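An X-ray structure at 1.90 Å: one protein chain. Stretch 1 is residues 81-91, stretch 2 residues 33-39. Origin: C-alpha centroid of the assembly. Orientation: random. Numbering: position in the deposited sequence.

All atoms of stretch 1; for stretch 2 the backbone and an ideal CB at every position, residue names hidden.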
# COMPACT_ATOMS: atom_id res chain seq x y z
N GLY A 81 14.35 11.12 -18.67
CA GLY A 81 13.65 9.88 -18.92
C GLY A 81 12.35 10.08 -19.67
O GLY A 81 11.99 9.29 -20.54
N PHE A 82 11.63 11.14 -19.30
CA PHE A 82 10.36 11.49 -19.94
C PHE A 82 10.59 11.71 -21.44
O PHE A 82 9.89 11.13 -22.30
CB PHE A 82 9.79 12.74 -19.26
CG PHE A 82 8.54 13.30 -19.90
CD1 PHE A 82 8.62 14.22 -20.95
CD2 PHE A 82 7.29 12.95 -19.42
CE1 PHE A 82 7.47 14.76 -21.52
CE2 PHE A 82 6.12 13.49 -20.00
CZ PHE A 82 6.22 14.40 -21.05
N ALA A 83 11.59 12.52 -21.75
CA ALA A 83 11.90 12.85 -23.13
C ALA A 83 12.31 11.60 -23.89
O ALA A 83 11.93 11.41 -25.04
CB ALA A 83 13.00 13.91 -23.20
N PHE A 84 13.10 10.75 -23.24
CA PHE A 84 13.63 9.59 -23.93
C PHE A 84 12.51 8.65 -24.33
O PHE A 84 12.49 8.14 -25.45
CB PHE A 84 14.64 8.86 -23.06
CG PHE A 84 15.16 7.59 -23.68
CD1 PHE A 84 16.06 7.63 -24.73
CD2 PHE A 84 14.75 6.34 -23.19
CE1 PHE A 84 16.56 6.46 -25.31
CE2 PHE A 84 15.23 5.17 -23.76
CZ PHE A 84 16.14 5.22 -24.81
N GLY A 85 11.60 8.40 -23.39
CA GLY A 85 10.44 7.57 -23.68
C GLY A 85 9.58 8.16 -24.79
O GLY A 85 9.16 7.46 -25.69
N ALA A 86 9.33 9.46 -24.71
CA ALA A 86 8.45 10.10 -25.67
C ALA A 86 8.99 10.07 -27.10
O ALA A 86 8.26 9.78 -28.04
CB ALA A 86 8.19 11.55 -25.24
N VAL A 87 10.28 10.37 -27.26
CA VAL A 87 10.90 10.34 -28.58
C VAL A 87 10.98 8.88 -29.09
O VAL A 87 10.77 8.61 -30.27
CB VAL A 87 12.30 11.02 -28.55
CG1 VAL A 87 13.07 10.81 -29.85
CG2 VAL A 87 12.16 12.51 -28.26
N CYS A 88 11.24 7.93 -28.20
CA CYS A 88 11.26 6.53 -28.65
C CYS A 88 9.90 6.09 -29.22
O CYS A 88 9.85 5.41 -30.25
CB CYS A 88 11.66 5.58 -27.51
SG CYS A 88 13.41 5.54 -27.11
N VAL A 89 8.82 6.48 -28.56
CA VAL A 89 7.48 6.12 -29.03
C VAL A 89 7.20 6.79 -30.39
O VAL A 89 6.75 6.13 -31.33
CB VAL A 89 6.37 6.55 -28.05
CG1 VAL A 89 5.00 6.33 -28.68
CG2 VAL A 89 6.45 5.77 -26.71
N LEU A 90 7.44 8.09 -30.47
CA LEU A 90 7.22 8.78 -31.75
C LEU A 90 8.08 8.18 -32.87
O LEU A 90 7.57 7.88 -33.95
CB LEU A 90 7.52 10.27 -31.59
CG LEU A 90 6.48 10.96 -30.71
CD1 LEU A 90 6.78 12.46 -30.56
CD2 LEU A 90 5.07 10.75 -31.25
N ASP A 91 9.37 8.01 -32.61
CA ASP A 91 10.24 7.42 -33.60
C ASP A 91 9.79 5.99 -33.99
O ASP A 91 9.92 5.59 -35.14
CB ASP A 91 11.68 7.39 -33.10
CG ASP A 91 12.63 6.78 -34.10
OD1 ASP A 91 13.00 7.49 -35.06
OD2 ASP A 91 12.99 5.60 -33.93
N UNK A 33 -1.33 14.27 -37.60
CA UNK A 33 -0.75 14.66 -36.32
C UNK A 33 -0.95 13.54 -35.30
O UNK A 33 -2.06 13.06 -35.10
CB UNK A 33 -1.37 15.96 -35.82
N UNK A 34 0.15 13.14 -34.66
CA UNK A 34 0.15 12.08 -33.68
C UNK A 34 0.63 12.64 -32.35
O UNK A 34 1.66 13.32 -32.31
CB UNK A 34 1.02 10.91 -34.14
N UNK A 35 -0.10 12.37 -31.28
CA UNK A 35 0.34 12.81 -29.94
C UNK A 35 0.74 11.62 -29.10
O UNK A 35 0.08 10.59 -29.16
CB UNK A 35 -0.76 13.60 -29.23
N UNK A 36 1.83 11.74 -28.35
CA UNK A 36 2.16 10.78 -27.30
C UNK A 36 1.91 11.52 -26.00
O UNK A 36 2.49 12.58 -25.75
CB UNK A 36 3.60 10.26 -27.40
N UNK A 37 1.02 10.96 -25.19
CA UNK A 37 0.43 11.64 -24.05
C UNK A 37 0.62 10.82 -22.77
O UNK A 37 0.39 9.61 -22.76
CB UNK A 37 -1.06 11.90 -24.30
N UNK A 38 1.03 11.48 -21.70
CA UNK A 38 1.03 10.86 -20.39
C UNK A 38 -0.37 10.36 -20.06
O UNK A 38 -1.37 10.99 -20.40
CB UNK A 38 1.52 11.84 -19.32
N UNK A 39 -0.40 9.27 -19.31
CA UNK A 39 -1.60 8.54 -18.93
C UNK A 39 -2.31 9.23 -17.79
O UNK A 39 -2.79 10.35 -17.93
CB UNK A 39 -1.26 7.10 -18.54

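Stretch 1 is a helix, and stretch 2 is largely an extended strand running roughly antiparallel to it, at an angle of 147° with a closest axial approach of 9.0 Å. Along such a strand successive CB atoms point to opposite sides, so alternate positions can be expected to meet the helix.

Position 33 lies beyond the reach of the helix residues, with nothing of stretch 1 within 5.5 Å of its ideal CB. Its extended angles (-126/127) favor no single type, although beta-branched residues are at home there. It is T33, a beta-branched residue that makes no contact with the helix.

At position 34 the CB points toward the helix, and the ideal CB is 5.0 Å from L90 CD2. The neighbor is a methyl group, with no charge to answer, and the gap leaves room for a side chain of moderate length: valine, isoleucine, leucine or methionine would all suit. The residue is I34, whose CG2 comes to 4.3 Å from L90 CD2, a modest apolar contact.

Position 35 points away, so stretch 1 sets no demand on it; the residue is A35.

Position 36 is the center of the contact. Its CA is 6.5 Å from that of A86, and its CB points toward the helix, with the ideal CB 4.1 Å from L90 CD2, 4.4 Å from V89 CG1 and 4.7 Å from A86 O. That carbonyl already accepts the helical hydrogen bond from L90 N, and the surroundings are otherwise aliphatic. A compact apolar residue fits best; alanine would reach less far, while valine or isoleucine could spread over several neighbors. The residue is V36, with chi1 at 61° (p). Its CG1 lies 4.0 Å from A86 CB and 3.9 Å from L90 CG, while its CG2 lies 3.8 Å from V89 CG1. The fork at CB thus lets two methyls meet different parts of the helix surface.

Position 37 again points away, leaving the choice open as far as this helix is concerned. M37 occupies it and extends without touching stretch 1.

Position 38 points sideways, with its ideal CB 4.9 Å from F82 CE2. The ring offers an edge here, and small residues such as alanine, serine or threonine could all lie beside it. The residue is S38: its OG sits 3.6 Å from F82 CE2, near the ring plane, and is hydrogen-bonded elsewhere in the structure.

Position 39 is out of reach, but its angles (-80/-127) are much easier for glycine than for residues carrying a CB. It is G39.

Stretch 2, residues 33-39: TIAVMSG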
# COMPACT_ATOMS: atom_id res chain seq x y z
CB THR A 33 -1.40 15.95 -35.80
OG1 THR A 33 -1.14 17.01 -36.72
CG2 THR A 33 -0.85 16.34 -34.43
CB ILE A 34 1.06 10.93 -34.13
CG1 ILE A 34 0.51 10.28 -35.41
CG2 ILE A 34 1.20 9.90 -33.01
CD1 ILE A 34 1.48 9.27 -36.03
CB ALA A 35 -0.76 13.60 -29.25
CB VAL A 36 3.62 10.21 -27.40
CG1 VAL A 36 4.72 11.31 -27.28
CG2 VAL A 36 3.85 9.09 -26.37
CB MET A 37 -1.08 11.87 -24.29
CG MET A 37 -1.78 12.74 -23.24
SD MET A 37 -3.57 12.79 -23.47
CE MET A 37 -4.00 11.21 -22.72
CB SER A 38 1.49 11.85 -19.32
OG SER A 38 2.86 12.17 -19.49
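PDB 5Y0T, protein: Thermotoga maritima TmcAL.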